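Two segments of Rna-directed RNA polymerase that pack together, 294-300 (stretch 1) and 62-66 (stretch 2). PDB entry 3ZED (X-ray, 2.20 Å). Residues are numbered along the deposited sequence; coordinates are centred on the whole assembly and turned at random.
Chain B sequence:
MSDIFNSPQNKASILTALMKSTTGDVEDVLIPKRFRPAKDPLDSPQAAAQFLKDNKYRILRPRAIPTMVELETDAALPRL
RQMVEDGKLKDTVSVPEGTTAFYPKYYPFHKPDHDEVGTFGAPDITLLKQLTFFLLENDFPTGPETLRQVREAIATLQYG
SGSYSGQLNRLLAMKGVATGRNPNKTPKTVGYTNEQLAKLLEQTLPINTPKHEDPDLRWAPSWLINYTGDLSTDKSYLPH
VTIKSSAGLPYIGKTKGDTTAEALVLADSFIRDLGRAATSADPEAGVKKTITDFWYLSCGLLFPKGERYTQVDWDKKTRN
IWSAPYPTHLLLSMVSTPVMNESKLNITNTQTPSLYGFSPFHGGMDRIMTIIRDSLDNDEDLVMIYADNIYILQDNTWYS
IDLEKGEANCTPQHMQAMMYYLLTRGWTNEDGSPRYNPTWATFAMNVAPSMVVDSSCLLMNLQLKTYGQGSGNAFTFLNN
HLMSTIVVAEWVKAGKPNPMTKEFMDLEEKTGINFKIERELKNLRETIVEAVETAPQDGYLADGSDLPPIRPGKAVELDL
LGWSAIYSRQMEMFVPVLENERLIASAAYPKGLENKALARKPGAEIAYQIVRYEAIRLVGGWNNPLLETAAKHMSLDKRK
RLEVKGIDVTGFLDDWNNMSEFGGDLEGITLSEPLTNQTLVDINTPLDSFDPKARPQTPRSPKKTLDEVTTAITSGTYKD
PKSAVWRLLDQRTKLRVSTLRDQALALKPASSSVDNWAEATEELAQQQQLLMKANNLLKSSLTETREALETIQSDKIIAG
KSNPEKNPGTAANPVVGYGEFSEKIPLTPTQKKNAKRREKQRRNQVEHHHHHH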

# COMPACT_ATOMS: atom_id res chain seq x y z
N PHE B 294 5.66 -20.93 15.06
CA PHE B 294 5.98 -19.67 14.38
C PHE B 294 4.84 -18.63 14.55
O PHE B 294 4.68 -17.78 13.67
CB PHE B 294 6.25 -19.93 12.89
CG PHE B 294 7.52 -20.67 12.58
CD1 PHE B 294 8.71 -19.99 12.35
CD2 PHE B 294 7.53 -22.06 12.48
CE1 PHE B 294 9.89 -20.68 12.04
CE2 PHE B 294 8.71 -22.75 12.18
CZ PHE B 294 9.88 -22.06 11.95
N TRP B 295 4.08 -18.68 15.67
CA TRP B 295 2.94 -17.78 15.96
C TRP B 295 3.31 -16.30 15.72
O TRP B 295 2.49 -15.54 15.22
CB TRP B 295 2.42 -17.96 17.41
CG TRP B 295 3.37 -17.45 18.48
CD1 TRP B 295 4.32 -18.18 19.14
CD2 TRP B 295 3.50 -16.09 18.95
NE1 TRP B 295 5.02 -17.36 20.01
CE2 TRP B 295 4.57 -16.07 19.87
CE3 TRP B 295 2.84 -14.89 18.65
CZ2 TRP B 295 4.97 -14.89 20.52
CZ3 TRP B 295 3.25 -13.72 19.28
CH2 TRP B 295 4.28 -13.74 20.23
N TYR B 296 4.56 -15.91 16.08
CA TYR B 296 5.08 -14.54 16.04
C TYR B 296 5.17 -14.00 14.62
O TYR B 296 5.22 -12.78 14.44
CB TYR B 296 6.42 -14.45 16.78
CG TYR B 296 7.46 -15.45 16.33
CD1 TYR B 296 8.32 -15.16 15.28
CD2 TYR B 296 7.60 -16.67 16.98
CE1 TYR B 296 9.27 -16.09 14.85
CE2 TYR B 296 8.55 -17.60 16.58
CZ TYR B 296 9.39 -17.30 15.52
OH TYR B 296 10.34 -18.21 15.12
N LEU B 297 5.12 -14.89 13.60
CA LEU B 297 5.12 -14.49 12.20
C LEU B 297 3.75 -13.92 11.79
O LEU B 297 3.62 -13.39 10.69
CB LEU B 297 5.51 -15.67 11.29
CG LEU B 297 6.97 -16.18 11.36
CD1 LEU B 297 7.24 -17.17 10.25
CD2 LEU B 297 7.98 -15.04 11.29
N SER B 298 2.76 -13.97 12.70
CA SER B 298 1.42 -13.41 12.45
C SER B 298 1.12 -12.21 13.37
O SER B 298 -0.03 -11.77 13.43
CB SER B 298 0.36 -14.48 12.65
OG SER B 298 0.14 -14.70 14.04
N CYS B 299 2.13 -11.70 14.10
CA CYS B 299 1.96 -10.62 15.06
C CYS B 299 2.78 -9.41 14.63
O CYS B 299 4.01 -9.48 14.59
CB CYS B 299 2.32 -11.08 16.47
SG CYS B 299 1.86 -9.92 17.79
N GLY B 300 2.08 -8.34 14.27
CA GLY B 300 2.73 -7.12 13.80
C GLY B 300 3.00 -6.12 14.91
O GLY B 300 2.20 -5.99 15.83
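Stretch 2 62-66: PRAIP

Stretch 2 is an extended strip, every residue with phi between -62° and -109° and psi between 136° and 155°, and it passes over a compact 3-10 turn in stretch 1. The turn runs from W295 to S298, held by L297 N to F294 O at 2.9 Å and S298 N to W295 O at 3.0 Å, before the chain opens into a strand at C299. No backbone-to-backbone hydrogen bond joins the two stretches, and their closest CA atoms remain well apart, 7.9 Å from W295 to R63 and 7.4 Å from Y296 to I65, two pairs that rise together in number. That gap is filled by side chains, above all the indole of W295.

W295 points its CA-to-CB bond toward stretch 2, and with chi1 at 70° (p) and chi2 at -93° its ring reaches the extended chain. The indole then does two jobs. At its edge, NE1 donates a hydrogen bond to A64 O at 2.9 Å, with an angle of 156° at the hydrogen, the one direct hydrogen bond between the stretches. Over one face lies R63, whose CB sits 3.5 Å from the centroid of the six-membered ring and only 17° off its normal, a CH-pi contact.

R63 also points toward stretch 1. Its chi1 of -61° (m), an off-well chi2 of 140° and chi3 of -56° (m) carry the side chain along the indole, so that the guanidinium in turn lays a face over W295, with R63 CZ 3.4 Å from W295 CE3. The polar end is not left unsatisfied: NE, NH1 and NH2 are all hydrogen-bonded elsewhere in the structure. A water accepts from R63 NH1 at 3.0 Å and donates to S298 OG at 2.9 Å. S298, at chi1 77° (p), is well placed for this, since its OG also donates to W295 O at 2.8 Å within the turn. C299 SG comes within 4.1 Å of R63 NH2.

A64 contributes through its backbone: its CB points away, while its carbonyl meets the indole. I65 starts out sideways, but chi1 of -66° (m) swings CG1 toward the two rings, and chi2 is 160° (t). Its CG1 packs 3.6 Å from W295 CZ2 and 4.0 Å from Y296 CD2, both apolar contacts. Y296, itself sideways, has chi1 at 52° (p).

The rule to read here is economical: one tryptophan can anchor an extended segment when its NE1 takes a main-chain carbonyl and its face carries the preceding arginine, while the following isoleucine adds apolar packing.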

# COMPACT_ATOMS: atom_id res chain seq x y z
N PRO B 62 -0.89 -13.78 26.31
CA PRO B 62 0.39 -13.54 25.62
C PRO B 62 1.18 -14.81 25.33
O PRO B 62 1.27 -15.72 26.17
CB PRO B 62 1.15 -12.60 26.56
CG PRO B 62 0.52 -12.80 27.90
CD PRO B 62 -0.91 -13.16 27.65
N ARG B 63 1.73 -14.87 24.11
CA ARG B 63 2.55 -15.98 23.67
C ARG B 63 4.02 -15.58 23.77
O ARG B 63 4.34 -14.39 23.66
CB ARG B 63 2.16 -16.42 22.26
CG ARG B 63 0.72 -16.89 22.15
CD ARG B 63 0.07 -16.43 20.86
NE ARG B 63 0.13 -14.97 20.71
CZ ARG B 63 -0.33 -14.30 19.66
NH1 ARG B 63 -0.90 -14.94 18.65
NH2 ARG B 63 -0.22 -12.98 19.61
N ALA B 64 4.90 -16.55 24.03
CA ALA B 64 6.32 -16.32 24.23
C ALA B 64 7.17 -16.81 23.04
O ALA B 64 6.76 -17.70 22.31
CB ALA B 64 6.78 -17.00 25.52
N ILE B 65 8.35 -16.22 22.86
CA ILE B 65 9.28 -16.57 21.79
C ILE B 65 10.47 -17.28 22.42
O ILE B 65 10.97 -16.77 23.42
CB ILE B 65 9.71 -15.28 21.01
CG1 ILE B 65 8.52 -14.66 20.26
CG2 ILE B 65 10.90 -15.54 20.07
CD1 ILE B 65 8.67 -13.19 19.88
N PRO B 66 10.99 -18.40 21.86
CA PRO B 66 12.18 -19.04 22.47
C PRO B 66 13.39 -18.09 22.47
O PRO B 66 13.50 -17.23 21.59
CB PRO B 66 12.42 -20.28 21.61
CG PRO B 66 11.13 -20.52 20.90
CD PRO B 66 10.56 -19.15 20.66
O HOH W 1 -1.76 -13.75 16.02